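Conserved hypothetical protein VT76 (PDB 1RCU) is of unknown function but adopts a Rossmann-like fold of the SLOG superfamily, whose members are thought to bind or process nucleotide-derived ligands. Local coordinates at residues 64-67 / 68-72; 46-49 / 50-54; 177-181 / 182-186; 111-114 / 115-118; 36-39 / 40-43. All blocks are in the same frame, centred on the assembly; numbering follows the deposited sequence.

How the interactions relate
Interactions 1 and 4 are buried, and they meet where Arg-111 reaches the glycine loop at Gly-64. Interactions 2, 3 and 5 are partly buried and lie nearer the surface. Interactions 5 and 2 follow each other along the chain, as the loop leading into helix 44-56 and then the helix itself. Interaction 1 packs against both, Leu-72 touching Val-40 and Cys-47. Interaction 3 meets helix 44-56 through Val-182 and Val-186. The chemistry changes with place: methionine contacts line the glycine loop of interaction 1, carboxylates serve interactions 3 and 5, and interaction 4 alone combines helix packing with bonds to other subunits.

Interaction 1: residues 64-67 / 68-72; sequences GGRD and GVMEL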
loop_
_atom_site.group_PDB
_atom_site.type_symbol
_atom_site.label_atom_id
_atom_site.label_comp_id
_atom_site.label_asym_id
_atom_site.label_seq_id
_atom_site.Cartn_x
_atom_site.Cartn_y
_atom_site.Cartn_z
ATOM N N GLY A 64 -0.447 -8.181 15.049
ATOM C CA GLY A 64 -1.258 -7.075 14.563
ATOM C C GLY A 64 -1.482 -5.915 15.517
ATOM O O GLY A 64 -2.253 -5.013 15.203
ATOM N N GLY A 65 -0.840 -5.965 16.685
ATOM C CA GLY A 65 -0.907 -4.891 17.668
ATOM C C GLY A 65 -2.185 -4.495 18.393
ATOM O O GLY A 65 -2.122 -3.670 19.308
ATOM N N ARG A 66 -3.333 -5.051 18.018
ATOM C CA ARG A 66 -4.586 -4.676 18.668
ATOM C C ARG A 66 -4.819 -5.407 19.993
ATOM O O ARG A 66 -3.884 -5.723 20.726
ATOM C CB ARG A 66 -5.761 -4.963 17.730
ATOM C CG ARG A 66 -5.582 -4.497 16.299
ATOM C CD ARG A 66 -6.105 -3.078 16.061
ATOM N NE ARG A 66 -7.456 -2.830 16.589
ATOM C CZ ARG A 66 -8.539 -3.563 16.337
ATOM N NH1 ARG A 66 -8.469 -4.628 15.553
ATOM N NH2 ARG A 66 -9.705 -3.215 16.869
ATOM N N ASP A 67 -6.092 -5.666 20.280
ATOM C CA ASP A 67 -6.505 -6.367 21.494
ATOM C C ASP A 67 -6.574 -7.886 21.275
ATOM O O ASP A 67 -5.770 -8.461 20.530
ATOM C CB ASP A 67 -7.880 -5.851 21.957
ATOM C CG ASP A 67 -8.884 -5.711 20.803
ATOM O OD1 ASP A 67 -8.757 -6.421 19.783
ATOM O OD2 ASP A 67 -9.817 -4.889 20.932
ATOM N N GLY A 68 -7.534 -8.524 21.940
ATOM C CA GLY A 68 -7.735 -9.960 21.810
ATOM C C GLY A 68 -6.518 -10.832 22.049
ATOM O O GLY A 68 -5.760 -10.612 22.995
ATOM N N VAL A 69 -6.353 -11.841 21.201
ATOM C CA VAL A 69 -5.218 -12.753 21.301
ATOM C C VAL A 69 -3.895 -11.980 21.237
ATOM O O VAL A 69 -2.952 -12.297 21.963
ATOM C CB VAL A 69 -5.241 -13.810 20.148
ATOM C CG1 VAL A 69 -3.860 -14.434 19.943
ATOM C CG2 VAL A 69 -6.240 -14.895 20.468
HETATM N N MSE A 70 -3.840 -10.971 20.368
HETATM C CA MSE A 70 -2.634 -10.158 20.203
HETATM C C MSE A 70 -2.194 -9.525 21.523
HETATM O O MSE A 70 -1.010 -9.515 21.849
HETATM C CB MSE A 70 -2.856 -9.057 19.150
HETATM C CG MSE A 70 -3.106 -9.564 17.717
HETATM SE SE MSE A 70 -4.036 -8.273 16.547
HETATM C CE MSE A 70 -5.808 -8.386 17.365
ATOM N N GLU A 71 -3.152 -9.019 22.292
ATOM C CA GLU A 71 -2.849 -8.390 23.562
ATOM C C GLU A 71 -2.300 -9.364 24.590
ATOM O O GLU A 71 -1.310 -9.080 25.252
ATOM C CB GLU A 71 -4.103 -7.712 24.120
ATOM C CG GLU A 71 -3.869 -6.949 25.419
ATOM C CD GLU A 71 -5.056 -6.083 25.795
ATOM O OE1 GLU A 71 -5.501 -5.289 24.932
ATOM O OE2 GLU A 71 -5.535 -6.194 26.949
ATOM N N LEU A 72 -2.947 -10.516 24.709
ATOM C CA LEU A 72 -2.558 -11.536 25.670
ATOM C C LEU A 72 -1.198 -12.158 25.386
ATOM O O LEU A 72 -0.402 -12.405 26.302
ATOM C CB LEU A 72 -3.632 -12.618 25.714
ATOM C CG LEU A 72 -5.021 -12.076 26.078
ATOM C CD1 LEU A 72 -6.055 -13.168 25.889
ATOM C CD2 LEU A 72 -5.032 -11.552 27.514
#
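Met-70, a selenomethionine, packs back onto Gly-64, Arg-66 and Asp-67 in a local contact where the glycine-rich loop after strand 60-63 turns into helix 68-79. Its first torsion (chi1 -65°) sets CG beside the backbone N, and a bend at chi3 brings the methyl to Arg-66 CB and Asp-67 O. SE lies 3.6 Å from Gly-64 CA, close against the glycine backbone. Beyond it, CE rests 3.4 Å from Arg-66 CB, the two side chains running alongside each other and pointing the same way. The same methyl comes within 3.2 Å of Asp-67 O. That carbonyl also accepts the N-H of Glu-71, with Glu-71 N 3.2 Å from Asp-67 O, the donor standing well above the carbonyl plane. Gly-65 and Gly-68 both have positive phi, which favours glycine at these two turns. The polar ends have partners beyond the contact: Arg-66 NE forms a salt bridge with Glu-92, and Asp-67 OD1 accepts the backbone N of Gly-33. The sequence resembles the glycine-rich loop of LOG-like relatives, consistent with a ligand-binding strand-to-helix turn. Chemically, the methionine side chain packs against the loop backbone while the carboxylate and guanidinium of the loop are tied to neighbouring loops, a division that would limit the freedom of the backbone between them.

Interaction 2: residues 46-49 / 50-54; sequences ICLE and LGRTL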
loop_
_atom_site.group_PDB
_atom_site.type_symbol
_atom_site.label_atom_id
_atom_site.label_comp_id
_atom_site.label_asym_id
_atom_site.label_seq_id
_atom_site.Cartn_x
_atom_site.Cartn_y
_atom_site.Cartn_z
ATOM N N ILE A 46 -3.621 -20.257 27.221
ATOM C CA ILE A 46 -2.805 -20.643 26.077
ATOM C C ILE A 46 -2.088 -19.436 25.485
ATOM O O ILE A 46 -0.909 -19.525 25.149
ATOM C CB ILE A 46 -3.608 -21.363 24.945
ATOM C CG1 ILE A 46 -5.056 -20.881 24.929
ATOM C CG2 ILE A 46 -3.479 -22.873 25.093
ATOM C CD1 ILE A 46 -6.087 -21.986 25.008
ATOM N N CYS A 47 -2.781 -18.305 25.383
ATOM C CA CYS A 47 -2.162 -17.092 24.844
ATOM C C CYS A 47 -0.973 -16.628 25.687
ATOM O O CYS A 47 0.062 -16.238 25.141
ATOM C CB CYS A 47 -3.170 -15.935 24.737
ATOM S SG CYS A 47 -4.318 -16.053 23.356
ATOM N N LEU A 48 -1.128 -16.664 27.013
ATOM C CA LEU A 48 -0.063 -16.247 27.923
ATOM C C LEU A 48 1.082 -17.235 27.892
ATOM O O LEU A 48 2.240 -16.826 27.954
ATOM C CB LEU A 48 -0.563 -16.140 29.367
ATOM C CG LEU A 48 -1.445 -14.968 29.802
ATOM C CD1 LEU A 48 -1.807 -15.135 31.280
ATOM C CD2 LEU A 48 -0.721 -13.654 29.567
ATOM N N GLU A 49 0.772 -18.532 27.813
ATOM C CA GLU A 49 1.837 -19.523 27.773
ATOM C C GLU A 49 2.629 -19.357 26.492
ATOM O O GLU A 49 3.848 -19.399 26.517
ATOM C CB GLU A 49 1.324 -20.962 27.844
ATOM C CG GLU A 49 2.482 -21.977 27.974
ATOM C CD GLU A 49 2.058 -23.430 27.785
ATOM O OE1 GLU A 49 0.868 -23.675 27.500
ATOM O OE2 GLU A 49 2.927 -24.323 27.908
ATOM N N LEU A 50 1.937 -19.152 25.377
ATOM C CA LEU A 50 2.604 -18.991 24.096
ATOM C C LEU A 50 3.559 -17.807 24.125
ATOM O O LEU A 50 4.703 -17.916 23.686
ATOM C CB LEU A 50 1.574 -18.808 22.968
ATOM C CG LEU A 50 2.209 -18.501 21.604
ATOM C CD1 LEU A 50 3.096 -19.657 21.191
ATOM C CD2 LEU A 50 1.149 -18.265 20.550
ATOM N N GLY A 51 3.079 -16.686 24.656
ATOM C CA GLY A 51 3.880 -15.478 24.732
ATOM C C GLY A 51 5.118 -15.606 25.592
ATOM O O GLY A 51 6.213 -15.197 25.196
ATOM N N ARG A 52 4.942 -16.176 26.775
ATOM C CA ARG A 52 6.042 -16.360 27.699
ATOM C C ARG A 52 7.086 -17.314 27.127
ATOM O O ARG A 52 8.285 -17.044 27.163
ATOM C CB ARG A 52 5.506 -16.906 29.015
ATOM C CG ARG A 52 4.485 -16.023 29.692
ATOM C CD ARG A 52 4.343 -16.480 31.114
ATOM N NE ARG A 52 3.335 -15.744 31.865
ATOM C CZ ARG A 52 2.169 -16.251 32.244
ATOM N NH1 ARG A 52 1.855 -17.498 31.933
ATOM N NH2 ARG A 52 1.334 -15.520 32.965
ATOM N N THR A 53 6.612 -18.424 26.580
ATOM C CA THR A 53 7.495 -19.421 26.017
ATOM C C THR A 53 8.318 -18.871 24.858
ATOM O O THR A 53 9.498 -19.210 24.718
ATOM C CB THR A 53 6.714 -20.625 25.518
ATOM O OG1 THR A 53 5.901 -21.135 26.581
ATOM C CG2 THR A 53 7.684 -21.721 25.039
ATOM N N LEU A 54 7.707 -18.031 24.026
ATOM C CA LEU A 54 8.435 -17.472 22.893
ATOM C C LEU A 54 9.534 -16.571 23.420
ATOM O O LEU A 54 10.663 -16.605 22.935
ATOM C CB LEU A 54 7.498 -16.686 21.977
ATOM C CG LEU A 54 6.497 -17.571 21.226
ATOM C CD1 LEU A 54 5.564 -16.733 20.383
ATOM C CD2 LEU A 54 7.256 -18.557 20.365
#
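Leu-48 and Arg-52 cross obliquely one turn apart on helix 44-56, whereas Glu-49 and Thr-53 lie side by side and point the same way. Arg-52 runs extended from CG to NE and then lays its guanidinium over the leucine: Leu-48 CB sits 3.6 Å above the guanidinium plane, displaced toward the rim, on one face of the group. Leu-48 CD1 touches the outer end, 3.6 Å from Arg-52 NH2. Charge is met from another helix, Glu-79 forming a salt bridge with Arg-52 NE, and the apolar face and the ionic partner together would restrict the rotation of the group. In the second pair the first torsion of Thr-53 (chi1 -55°) brings its hydroxyl beside the backbone N and back over the preceding turn. Thr-53 OG1 donates to Glu-49 O at 2.7 Å, and Thr-53 N donates to the same oxygen at 2.9 Å. The two donors come from opposite faces of the carbonyl plane, giving this oxygen a double grip. Leu-50 packs on Val-28, Val-123 and Ile-125 of the sheet, Cys-47 meets helix 68-79, and the flank of Glu-49 and Thr-53 adjoins Val-182 of helix 182-190. Regular i to i+4 backbone bonds run throughout. Such a helix, laid on the sheet between neighbouring helices, is that of a beta-alpha-beta crossover, here joining parallel strands 25-30 and 60-63 of a Rossmann-like domain.

Interaction 3: residues 177-181 / 182-186; sequences HQAWT and VEEAV
Glu-184 reaches back to Trp-180 because its CG stands opposite the backbone N (chi1 -163°) and the chain stays extended beyond it, laying the carboxylate along the end of the strand. Glu-184 OE1 accepts the backbone N-H of Trp-180 at 3.2 Å from N, in a nearly straight bond (165° at the hydrogen). The donor comes from above the carboxylate plane. The same oxygen lies at the edge of the indole, near the ring plane, and 4.0 Å from Trp-180 CB. The other oxygen, OE2, touches Ala-179 CA. Thr-181 holds the N-cap position, but the orientation of its side chain is doubtful: as modelled it makes no capping bond, and its methyl CG2 comes improbably close to backbone nitrogens of the first turn. The main chain is clearer, since Ala-185 N donates to Thr-181 O at 2.8 Å and closes the first helical turn. Ala-179 CB meets Ala-185 CB at 4.1 Å, two small side chains in contact where strand and helix approach. The short axes of 177-179 and 182-186 come within 7.9 Å and run at 150°, a tight strand-to-helix reversal. Strand 176-179 is the outermost within this chain on its side of the parallel sheet and pairs with 145-148, while helix 182-190 folds back over it, setting Ala-185 on Leu-148 and Val-182 and Val-186 against helix 44-56.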
loop_
_atom_site.group_PDB
_atom_site.type_symbol
_atom_site.label_atom_id
_atom_site.label_comp_id
_atom_site.label_asym_id
_atom_site.label_seq_id
_atom_site.Cartn_x
_atom_site.Cartn_y
_atom_site.Cartn_z
ATOM N N HIS A 177 1.588 -26.649 9.484
ATOM C CA HIS A 177 1.708 -27.544 10.626
ATOM C C HIS A 177 0.542 -27.383 11.610
ATOM O O HIS A 177 -0.146 -26.350 11.646
ATOM C CB HIS A 177 3.032 -27.287 11.356
ATOM C CG HIS A 177 4.237 -27.420 10.477
ATOM N ND1 HIS A 177 4.589 -26.468 9.546
ATOM C CD2 HIS A 177 5.152 -28.412 10.367
ATOM C CE1 HIS A 177 5.670 -26.869 8.899
ATOM N NE2 HIS A 177 6.029 -28.045 9.381
ATOM N N GLN A 178 0.335 -28.421 12.412
ATOM C CA GLN A 178 -0.708 -28.447 13.433
ATOM C C GLN A 178 -0.076 -28.867 14.762
ATOM O O GLN A 178 0.788 -29.749 14.802
ATOM C CB GLN A 178 -1.800 -29.454 13.062
ATOM C CG GLN A 178 -2.599 -29.046 11.858
ATOM C CD GLN A 178 -3.729 -30.011 11.548
ATOM O OE1 GLN A 178 -4.645 -30.201 12.359
ATOM N NE2 GLN A 178 -3.689 -30.609 10.364
ATOM N N ALA A 179 -0.500 -28.223 15.843
ATOM C CA ALA A 179 -0.020 -28.524 17.188
ATOM C C ALA A 179 -1.200 -28.382 18.136
ATOM O O ALA A 179 -2.060 -27.532 17.934
ATOM C CB ALA A 179 1.105 -27.547 17.583
ATOM N N TRP A 180 -1.254 -29.218 19.163
ATOM C CA TRP A 180 -2.361 -29.143 20.111
ATOM C C TRP A 180 -1.913 -28.614 21.450
ATOM O O TRP A 180 -2.660 -28.647 22.418
ATOM C CB TRP A 180 -2.994 -30.517 20.304
ATOM C CG TRP A 180 -3.666 -30.998 19.075
ATOM C CD1 TRP A 180 -3.079 -31.591 17.985
ATOM C CD2 TRP A 180 -5.051 -30.878 18.770
ATOM N NE1 TRP A 180 -4.027 -31.844 17.016
ATOM C CE2 TRP A 180 -5.246 -31.414 17.478
ATOM C CE3 TRP A 180 -6.154 -30.360 19.462
ATOM C CZ2 TRP A 180 -6.500 -31.452 16.870
ATOM C CZ3 TRP A 180 -7.415 -30.395 18.853
ATOM C CH2 TRP A 180 -7.573 -30.936 17.572
ATOM N N THR A 181 -0.701 -28.090 21.501
ATOM C CA THR A 181 -0.163 -27.602 22.755
ATOM C C THR A 181 0.902 -26.560 22.490
ATOM O O THR A 181 1.574 -26.619 21.464
ATOM C CB THR A 181 0.427 -28.794 23.532
ATOM O OG1 THR A 181 -0.400 -29.069 24.662
ATOM C CG2 THR A 181 1.829 -28.529 23.981
ATOM N N VAL A 182 1.056 -25.602 23.397
ATOM C CA VAL A 182 2.074 -24.581 23.206
ATOM C C VAL A 182 3.436 -25.255 23.113
ATOM O O VAL A 182 4.243 -24.940 22.229
ATOM C CB VAL A 182 2.092 -23.556 24.367
ATOM C CG1 VAL A 182 3.158 -22.498 24.122
ATOM C CG2 VAL A 182 0.733 -22.908 24.490
ATOM N N GLU A 183 3.683 -26.201 24.011
ATOM C CA GLU A 183 4.958 -26.898 24.009
ATOM C C GLU A 183 5.182 -27.588 22.665
ATOM O O GLU A 183 6.304 -27.616 22.153
ATOM C CB GLU A 183 5.014 -27.912 25.151
ATOM C CG GLU A 183 6.378 -28.543 25.334
ATOM C CD GLU A 183 6.444 -29.436 26.557
ATOM O OE1 GLU A 183 5.834 -30.527 26.537
ATOM O OE2 GLU A 183 7.109 -29.036 27.540
ATOM N N GLU A 184 4.109 -28.125 22.091
ATOM C CA GLU A 184 4.200 -28.798 20.804
ATOM C C GLU A 184 4.523 -27.768 19.721
ATOM O O GLU A 184 5.354 -28.012 18.850
ATOM C CB GLU A 184 2.879 -29.510 20.480
ATOM C CG GLU A 184 2.981 -30.558 19.387
ATOM C CD GLU A 184 1.660 -31.258 19.135
ATOM O OE1 GLU A 184 0.862 -31.399 20.091
ATOM O OE2 GLU A 184 1.428 -31.687 17.986
ATOM N N ALA A 185 3.869 -26.612 19.797
ATOM C CA ALA A 185 4.065 -25.522 18.840
ATOM C C ALA A 185 5.516 -25.037 18.743
ATOM O O ALA A 185 6.089 -24.968 17.655
ATOM C CB ALA A 185 3.162 -24.344 19.201
ATOM N N VAL A 186 6.114 -24.692 19.878
ATOM C CA VAL A 186 7.491 -24.216 19.892
ATOM C C VAL A 186 8.465 -25.300 19.460
ATOM O O VAL A 186 9.547 -25.030 18.945
ATOM C CB VAL A 186 7.888 -23.747 21.286
ATOM C CG1 VAL A 186 9.273 -23.116 21.264
ATOM C CG2 VAL A 186 6.848 -22.778 21.791
#

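Interaction 4: residues 111-114 / 115-118; sequences RSFV and LLRN
Phe-113 and Leu-116 make the apolar part of this contact in the C-terminal part of helix 108-116. Their side chains run alongside and point the same way, Phe-113 CD1 lying 4.0 Å from Leu-116 CD1, and they extend to Ile-133 and Ala-138 of helix 129-140. Leu-115 faces the sheet, touching Ile-87, Val-27 and Val-29. Backbone bonds form the second group. Leu-115 N donates to Arg-111 O at 3.0 Å and Leu-116 N to Ser-112 O at 2.9 Å, but the bonds of Arg-117 N, to Phe-113 O and Val-114 O, are long and weak. The side-chain amide of Asn-118 reaches back as well, its ND2 2.8 Å from Val-114 O in a weak bond. In Arg-117, chi1 (-59°) puts CG beside the backbone N and 3.1 Å from Phe-113 O; the bend at chi2 then directs the rest of the chain toward a third subunit, where NH2 forms a salt bridge with Asp-107 of that subunit. Polar side chains make the third group, with partners beyond this turn. Ser-112 OG bonds to Glu-134, and Arg-111 NH2 to Phe-108 O. Asn-118 OD1 accepts Lys-103 N of a second subunit. The arrangement is that of the C-terminal part of a helix in a Rossmann-like domain, packed on the sheet along one side and serving as subunit interface in the tetramer on another.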
loop_
_atom_site.group_PDB
_atom_site.type_symbol
_atom_site.label_atom_id
_atom_site.label_comp_id
_atom_site.label_asym_id
_atom_site.label_seq_id
_atom_site.Cartn_x
_atom_site.Cartn_y
_atom_site.Cartn_z
ATOM N N ARG A 111 -2.160 -4.207 6.125
ATOM C CA ARG A 111 -1.316 -4.147 7.316
ATOM C C ARG A 111 -0.856 -5.581 7.612
ATOM O O ARG A 111 0.287 -5.819 8.008
ATOM C CB ARG A 111 -2.142 -3.606 8.493
ATOM C CG ARG A 111 -1.455 -3.585 9.858
ATOM C CD ARG A 111 -1.701 -4.829 10.720
ATOM N NE ARG A 111 -2.982 -5.445 10.420
ATOM C CZ ARG A 111 -3.909 -5.743 11.322
ATOM N NH1 ARG A 111 -3.710 -5.476 12.607
ATOM N NH2 ARG A 111 -5.033 -6.330 10.930
ATOM N N SER A 112 -1.768 -6.528 7.400
ATOM C CA SER A 112 -1.494 -7.943 7.621
ATOM C C SER A 112 -0.392 -8.450 6.700
ATOM O O SER A 112 0.442 -9.266 7.095
ATOM C CB SER A 112 -2.760 -8.777 7.379
ATOM O OG SER A 112 -3.698 -8.604 8.419
ATOM N N PHE A 113 -0.399 -7.979 5.461
ATOM C CA PHE A 113 0.625 -8.430 4.548
ATOM C C PHE A 113 1.996 -7.874 4.852
ATOM O O PHE A 113 2.988 -8.520 4.546
ATOM C CB PHE A 113 0.181 -8.197 3.105
ATOM C CG PHE A 113 -0.796 -9.228 2.647
ATOM C CD1 PHE A 113 -0.368 -10.528 2.375
ATOM C CD2 PHE A 113 -2.152 -8.950 2.637
ATOM C CE1 PHE A 113 -1.283 -11.537 2.113
ATOM C CE2 PHE A 113 -3.077 -9.945 2.378
ATOM C CZ PHE A 113 -2.644 -11.247 2.117
ATOM N N VAL A 114 2.078 -6.699 5.471
ATOM C CA VAL A 114 3.406 -6.216 5.813
ATOM C C VAL A 114 3.804 -6.911 7.115
ATOM O O VAL A 114 4.987 -7.047 7.422
ATOM C CB VAL A 114 3.494 -4.664 5.967
ATOM C CG1 VAL A 114 2.178 -4.025 5.648
ATOM C CG2 VAL A 114 3.979 -4.306 7.344
ATOM N N LEU A 115 2.806 -7.381 7.855
ATOM C CA LEU A 115 3.040 -8.086 9.111
ATOM C C LEU A 115 3.647 -9.450 8.775
ATOM O O LEU A 115 4.592 -9.897 9.426
ATOM C CB LEU A 115 1.714 -8.278 9.838
ATOM C CG LEU A 115 1.590 -8.770 11.280
ATOM C CD1 LEU A 115 0.668 -9.940 11.297
ATOM C CD2 LEU A 115 2.942 -9.119 11.866
ATOM N N LEU A 116 3.099 -10.092 7.742
ATOM C CA LEU A 116 3.570 -11.402 7.308
ATOM C C LEU A 116 4.998 -11.397 6.756
ATOM O O LEU A 116 5.675 -12.421 6.797
ATOM C CB LEU A 116 2.628 -11.982 6.258
ATOM C CG LEU A 116 1.291 -12.469 6.810
ATOM C CD1 LEU A 116 0.352 -12.761 5.636
ATOM C CD2 LEU A 116 1.506 -13.707 7.702
ATOM N N ARG A 117 5.445 -10.256 6.236
ATOM C CA ARG A 117 6.790 -10.147 5.688
ATOM C C ARG A 117 7.798 -10.250 6.813
ATOM O O ARG A 117 8.972 -10.505 6.583
ATOM C CB ARG A 117 6.978 -8.798 4.987
ATOM C CG ARG A 117 6.030 -8.511 3.830
ATOM C CD ARG A 117 6.337 -9.413 2.650
ATOM N NE ARG A 117 5.522 -9.106 1.483
ATOM C CZ ARG A 117 5.644 -9.748 0.321
ATOM N NH1 ARG A 117 6.545 -10.719 0.183
ATOM N NH2 ARG A 117 4.857 -9.448 -0.704
ATOM N N ASN A 118 7.336 -10.039 8.035
ATOM C CA ASN A 118 8.231 -10.092 9.175
ATOM C C ASN A 118 8.218 -11.436 9.878
ATOM O O ASN A 118 8.549 -11.524 11.052
ATOM C CB ASN A 118 7.883 -8.987 10.171
ATOM C CG ASN A 118 8.250 -7.614 9.658
ATOM O OD1 ASN A 118 9.411 -7.194 9.738
ATOM N ND2 ASN A 118 7.266 -6.905 9.105
#

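Interaction 5: residues 36-39 / 40-43; sequences NKSP and VSEL
Glu-42 folds back on Ser-38 across a cis-proline turn, in the loop that leads from strand 25-30 to helix 44-56. Its CB lies 4.0 Å from Pro-39 O, alongside the turn. At CG the chain bends (chi2 67°) instead of extending, which swings the carboxylate back toward the start of the turn. CD then comes to rest 3.3 Å from Ser-38 OG. At the tip both oxygens face that hydroxyl: Glu-42 OE1 is 2.9 Å and Glu-42 OE2 3.0 Å from Ser-38 OG. Each bond is weak, and the single hydroxyl proton cannot be assigned to one oxygen or the other. OE1 also brushes the backbone, 3.4 Å from Pro-39 CA. Within the turn the peptide before Pro-39 is cis, and the backbone of Ser-38 and Pro-39 is close to that of a type VIa turn. Ser-41 N, one residue beyond the turn, donates to Lys-37 O at 2.9 Å, approaching from above the carbonyl plane. Val-40 CG1 touches the same carbonyl oxygen, 3.2 Å from Lys-37 O, while its other methyl packs on Leu-72. Leu-43, at the N-cap position of helix 44-56, turns CD1 toward Pro-39 O, and both Leu-43 and Pro-39 rest on Tyr-31. Since Asn-36, Lys-37, Ser-38 and Glu-42 are exposed, solvent would compete with the serine-carboxylate link. The chemistry is consistent with a turn set by the cis peptide and the backbone bond, the glutamate adding a weak outer clasp.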
loop_
_atom_site.group_PDB
_atom_site.type_symbol
_atom_site.label_atom_id
_atom_site.label_comp_id
_atom_site.label_asym_id
_atom_site.label_seq_id
_atom_site.Cartn_x
_atom_site.Cartn_y
_atom_site.Cartn_z
ATOM N N ASN A 36 -11.334 -9.605 27.824
ATOM C CA ASN A 36 -12.136 -10.106 28.945
ATOM C C ASN A 36 -13.426 -10.859 28.591
ATOM O O ASN A 36 -14.146 -11.311 29.483
ATOM C CB ASN A 36 -12.473 -8.919 29.855
ATOM C CG ASN A 36 -12.465 -7.589 29.101
ATOM O OD1 ASN A 36 -13.015 -7.477 27.996
ATOM N ND2 ASN A 36 -11.850 -6.572 29.700
ATOM N N LYS A 37 -13.715 -11.012 27.301
ATOM C CA LYS A 37 -14.938 -11.690 26.888
ATOM C C LYS A 37 -14.700 -12.765 25.836
ATOM O O LYS A 37 -13.613 -12.853 25.279
ATOM C CB LYS A 37 -15.931 -10.630 26.401
ATOM C CG LYS A 37 -16.139 -9.571 27.482
ATOM C CD LYS A 37 -17.150 -8.484 27.162
ATOM C CE LYS A 37 -17.193 -7.464 28.307
ATOM N NZ LYS A 37 -18.372 -6.551 28.258
ATOM N N SER A 38 -15.710 -13.594 25.584
ATOM C CA SER A 38 -15.591 -14.657 24.593
ATOM C C SER A 38 -15.409 -14.063 23.203
ATOM O O SER A 38 -15.840 -12.945 22.946
ATOM C CB SER A 38 -16.839 -15.533 24.604
ATOM O OG SER A 38 -16.963 -16.227 25.831
ATOM N N PRO A 39 -14.748 -14.800 22.290
ATOM C CA PRO A 39 -14.180 -16.139 22.468
ATOM C C PRO A 39 -12.712 -16.075 22.907
ATOM O O PRO A 39 -12.056 -17.108 23.076
ATOM C CB PRO A 39 -14.320 -16.738 21.082
ATOM C CG PRO A 39 -13.924 -15.579 20.233
ATOM C CD PRO A 39 -14.680 -14.406 20.869
ATOM N N VAL A 40 -12.197 -14.864 23.085
ATOM C CA VAL A 40 -10.804 -14.688 23.472
ATOM C C VAL A 40 -10.491 -14.936 24.959
ATOM O O VAL A 40 -9.372 -15.331 25.295
ATOM C CB VAL A 40 -10.296 -13.281 23.015
ATOM C CG1 VAL A 40 -11.423 -12.303 23.054
ATOM C CG2 VAL A 40 -9.152 -12.803 23.890
ATOM N N SER A 41 -11.464 -14.745 25.847
ATOM C CA SER A 41 -11.208 -14.968 27.270
ATOM C C SER A 41 -10.881 -16.437 27.562
ATOM O O SER A 41 -10.006 -16.733 28.378
ATOM C CB SER A 41 -12.405 -14.507 28.123
ATOM O OG SER A 41 -13.489 -15.423 28.077
ATOM N N GLU A 42 -11.577 -17.350 26.892
ATOM C CA GLU A 42 -11.355 -18.780 27.073
ATOM C C GLU A 42 -9.947 -19.167 26.665
ATOM O O GLU A 42 -9.455 -20.212 27.057
ATOM C CB GLU A 42 -12.330 -19.594 26.206
ATOM C CG GLU A 42 -13.787 -19.625 26.648
ATOM C CD GLU A 42 -14.490 -18.280 26.531
ATOM O OE1 GLU A 42 -14.392 -17.624 25.469
ATOM O OE2 GLU A 42 -15.160 -17.888 27.511
ATOM N N LEU A 43 -9.307 -18.326 25.865
ATOM C CA LEU A 43 -7.970 -18.618 25.365
ATOM C C LEU A 43 -6.845 -17.882 26.098
ATOM O O LEU A 43 -5.730 -17.766 25.597
ATOM C CB LEU A 43 -7.921 -18.305 23.864
ATOM C CG LEU A 43 -8.636 -19.251 22.883
ATOM C CD1 LEU A 43 -9.942 -19.755 23.453
ATOM C CD2 LEU A 43 -8.865 -18.512 21.572
#